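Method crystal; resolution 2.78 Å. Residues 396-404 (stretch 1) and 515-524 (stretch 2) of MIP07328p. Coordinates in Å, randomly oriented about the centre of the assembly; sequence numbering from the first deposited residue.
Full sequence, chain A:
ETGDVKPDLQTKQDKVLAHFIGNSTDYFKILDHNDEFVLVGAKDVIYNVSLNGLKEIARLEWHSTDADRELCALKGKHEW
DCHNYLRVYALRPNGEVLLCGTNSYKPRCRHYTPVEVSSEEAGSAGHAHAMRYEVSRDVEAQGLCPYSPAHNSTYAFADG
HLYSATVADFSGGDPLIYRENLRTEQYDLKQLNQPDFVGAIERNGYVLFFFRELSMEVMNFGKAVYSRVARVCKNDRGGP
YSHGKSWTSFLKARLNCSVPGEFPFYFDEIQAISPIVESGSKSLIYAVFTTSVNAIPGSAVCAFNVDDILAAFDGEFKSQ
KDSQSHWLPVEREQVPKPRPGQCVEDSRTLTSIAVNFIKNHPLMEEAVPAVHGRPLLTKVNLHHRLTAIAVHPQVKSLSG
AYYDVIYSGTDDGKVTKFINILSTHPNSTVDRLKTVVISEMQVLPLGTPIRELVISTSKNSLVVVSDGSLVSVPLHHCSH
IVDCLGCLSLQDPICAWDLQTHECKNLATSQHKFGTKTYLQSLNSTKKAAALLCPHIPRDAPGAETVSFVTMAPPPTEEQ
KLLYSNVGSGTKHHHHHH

Stretch 1 396-404: KSLSGAYYD
Stretch 2, residues 515-524: GTKTYLQSLN

Stretch 1 meets stretch 2 through a small contact, with 309 Å² buried over both sides. The two segments belong to one chain, and touching residues are at least 118 positions apart in sequence. The closest CA pairing is L398 with Q521, at 6.4 Å from CA to CA.

L398 covers the most surface. It lies in a tight loop, with phi/psi of -56/-37, and its CA-to-CB bond points toward stretch 2. Its rotamer is t at chi1 and p at chi2 (174°, 71°). CD1 of L398 packs 3.7 Å from CB of Y519 and lies 3.8 Å from OG1 of T516. CD2 of L398 is 3.8 Å from the backbone C of L520. The leucine therefore rests partly on side chains and partly on the main chain. T516 and Y519 are the ends of a type I beta turn, closed by a 3.2 Å hydrogen bond from Y519 N to T516 O. K517 and T518, the middle residues of this turn, do not touch stretch 1. Y519 starts toward L398 at CB (chi1 -69°, m), but the end of its side chain leads away.

Q521 makes the polar link. Its backbone is extended, at -159/141, and chi1 and chi2 are both t, so the side chain reaches straight to the loop. Chi3 is 76°. OE1 of Q521 accepts a hydrogen bond from L398 N at 2.9 Å, with an N-H...O angle of 152°. This is the only hydrogen bond between the stretches. The same OE1 lies 3.5 Å from CB of S397. NE2 of Q521 is bonded elsewhere in the structure.

L523 completes the contact. Its CA-to-CB bond points toward stretch 1, with chi1 m and chi2 t (-55°, -179°). CD1 of L523 is 3.8 Å from CB of S397 and 3.8 Å from CE2 of Y403. The Y403 side chain has chi1 -57° (m) and chi2 -90°. L520 and S522, which flank Q521, point their CA-to-CB bonds away.

The loop presenting L398 is tied internally. S397 N donates to A401 O at 2.8 Å, and S397 OG (chi1 p) donates to the same A401 O at 2.9 Å. S399 OG donates to S397 OG at 3.0 Å. G400, at 124/-12, has backbone angles that call for glycine. Strand residues Y402 to D404 follow.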

# COMPACT_ATOMS: atom_id res chain seq x y z
N LYS A 396 -1.43 -17.24 15.51
CA LYS A 396 -0.81 -18.09 16.52
C LYS A 396 -0.68 -19.51 15.98
O LYS A 396 -1.69 -20.14 15.63
CB LYS A 396 -1.62 -18.07 17.81
CG LYS A 396 -0.91 -18.73 18.99
CD LYS A 396 -1.80 -18.76 20.23
CE LYS A 396 -1.11 -19.42 21.40
NZ LYS A 396 0.09 -18.65 21.84
N SER A 397 0.55 -20.02 15.92
CA SER A 397 0.79 -21.37 15.44
C SER A 397 0.46 -22.39 16.53
O SER A 397 0.27 -22.05 17.70
CB SER A 397 2.25 -21.51 14.98
OG SER A 397 3.16 -21.23 16.03
N LEU A 398 0.37 -23.66 16.12
CA LEU A 398 0.10 -24.74 17.08
C LEU A 398 1.13 -24.74 18.19
O LEU A 398 0.81 -25.00 19.36
CB LEU A 398 0.11 -26.10 16.38
CG LEU A 398 -0.02 -27.29 17.32
CD1 LEU A 398 -1.43 -27.34 17.85
CD2 LEU A 398 0.33 -28.58 16.61
N SER A 399 2.39 -24.44 17.84
CA SER A 399 3.46 -24.39 18.82
C SER A 399 3.22 -23.27 19.84
O SER A 399 3.51 -23.45 21.02
CB SER A 399 4.81 -24.22 18.11
OG SER A 399 5.02 -22.88 17.69
N GLY A 400 2.67 -22.14 19.41
CA GLY A 400 2.47 -20.99 20.27
C GLY A 400 3.11 -19.71 19.79
O GLY A 400 2.80 -18.64 20.35
N ALA A 401 3.99 -19.76 18.80
CA ALA A 401 4.59 -18.56 18.25
C ALA A 401 3.62 -17.86 17.29
O ALA A 401 2.71 -18.47 16.73
CB ALA A 401 5.89 -18.89 17.52
N TYR A 402 3.84 -16.57 17.09
CA TYR A 402 2.97 -15.74 16.27
C TYR A 402 3.69 -15.36 14.98
O TYR A 402 4.83 -14.88 15.02
CB TYR A 402 2.53 -14.49 17.04
CG TYR A 402 1.70 -14.81 18.26
CD1 TYR A 402 2.30 -15.11 19.47
CD2 TYR A 402 0.31 -14.83 18.19
CE1 TYR A 402 1.54 -15.42 20.59
CE2 TYR A 402 -0.45 -15.13 19.29
CZ TYR A 402 0.16 -15.42 20.49
OH TYR A 402 -0.60 -15.73 21.60
N TYR A 403 3.03 -15.58 13.85
CA TYR A 403 3.59 -15.29 12.54
C TYR A 403 2.62 -14.42 11.75
O TYR A 403 1.40 -14.61 11.83
CB TYR A 403 3.88 -16.57 11.75
CG TYR A 403 4.80 -17.54 12.45
CD1 TYR A 403 6.17 -17.47 12.28
CD2 TYR A 403 4.29 -18.54 13.28
CE1 TYR A 403 7.02 -18.36 12.92
CE2 TYR A 403 5.13 -19.43 13.92
CZ TYR A 403 6.49 -19.34 13.74
OH TYR A 403 7.32 -20.23 14.38
N ASP A 404 3.16 -13.48 10.99
CA ASP A 404 2.36 -12.71 10.05
C ASP A 404 2.24 -13.49 8.75
O ASP A 404 3.25 -13.77 8.09
CB ASP A 404 3.00 -11.34 9.79
CG ASP A 404 2.92 -10.42 10.99
OD1 ASP A 404 2.24 -10.79 11.97
OD2 ASP A 404 3.55 -9.34 10.96
N GLY A 515 -8.73 -29.65 23.72
CA GLY A 515 -7.33 -29.32 23.64
C GLY A 515 -6.70 -29.71 22.32
O GLY A 515 -7.28 -30.40 21.48
N THR A 516 -5.45 -29.26 22.14
CA THR A 516 -4.70 -29.47 20.90
C THR A 516 -3.52 -30.41 21.09
O THR A 516 -2.58 -30.39 20.30
CB THR A 516 -4.22 -28.13 20.34
OG1 THR A 516 -3.22 -27.58 21.21
CG2 THR A 516 -5.38 -27.15 20.23
N LYS A 517 -3.54 -31.25 22.14
CA LYS A 517 -2.42 -32.15 22.39
C LYS A 517 -2.30 -33.22 21.31
O LYS A 517 -1.20 -33.71 21.05
CB LYS A 517 -2.56 -32.79 23.77
CG LYS A 517 -2.34 -31.84 24.93
CD LYS A 517 -0.98 -31.16 24.82
CE LYS A 517 -0.75 -30.16 25.94
NZ LYS A 517 -0.71 -30.80 27.28
N THR A 518 -3.41 -33.59 20.68
CA THR A 518 -3.42 -34.59 19.63
C THR A 518 -3.22 -33.99 18.24
O THR A 518 -3.47 -34.67 17.24
CB THR A 518 -4.72 -35.39 19.66
OG1 THR A 518 -5.84 -34.49 19.56
CG2 THR A 518 -4.83 -36.18 20.96
N TYR A 519 -2.77 -32.74 18.15
CA TYR A 519 -2.62 -32.05 16.88
C TYR A 519 -1.17 -32.11 16.40
O TYR A 519 -0.24 -32.24 17.20
CB TYR A 519 -3.07 -30.59 16.98
CG TYR A 519 -4.56 -30.38 17.17
CD1 TYR A 519 -5.40 -31.43 17.53
CD2 TYR A 519 -5.13 -29.13 16.96
CE1 TYR A 519 -6.76 -31.23 17.71
CE2 TYR A 519 -6.49 -28.93 17.13
CZ TYR A 519 -7.30 -29.98 17.50
OH TYR A 519 -8.65 -29.78 17.67
N LEU A 520 -0.99 -32.01 15.09
CA LEU A 520 0.33 -32.04 14.47
C LEU A 520 0.50 -30.84 13.55
O LEU A 520 -0.41 -30.49 12.79
CB LEU A 520 0.55 -33.33 13.67
CG LEU A 520 0.70 -34.63 14.47
CD1 LEU A 520 0.91 -35.81 13.52
CD2 LEU A 520 1.86 -34.52 15.45
N GLN A 521 1.67 -30.21 13.63
CA GLN A 521 2.02 -29.10 12.75
C GLN A 521 3.53 -28.96 12.73
O GLN A 521 4.19 -29.11 13.76
CB GLN A 521 1.36 -27.79 13.20
CG GLN A 521 1.63 -26.61 12.27
CD GLN A 521 0.97 -25.33 12.75
OE1 GLN A 521 1.44 -24.68 13.68
NE2 GLN A 521 -0.14 -24.96 12.10
N SER A 522 4.08 -28.67 11.55
CA SER A 522 5.52 -28.53 11.38
C SER A 522 5.77 -27.37 10.42
O SER A 522 5.59 -27.51 9.21
CB SER A 522 6.15 -29.82 10.87
OG SER A 522 7.56 -29.70 10.80
N LEU A 523 6.19 -26.23 10.97
CA LEU A 523 6.49 -25.05 10.17
C LEU A 523 7.98 -24.86 9.93
O LEU A 523 8.36 -24.23 8.94
CB LEU A 523 5.94 -23.79 10.84
CG LEU A 523 4.45 -23.75 11.18
CD1 LEU A 523 4.09 -22.41 11.81
CD2 LEU A 523 3.62 -24.00 9.94
N ASN A 524 8.83 -25.40 10.81
CA ASN A 524 10.28 -25.20 10.75
C ASN A 524 10.99 -26.38 10.11
O ASN A 524 12.05 -26.81 10.58
CB ASN A 524 10.82 -24.93 12.15
CG ASN A 524 12.17 -24.24 12.14
OD1 ASN A 524 12.61 -23.74 11.10
ND2 ASN A 524 12.83 -24.20 13.29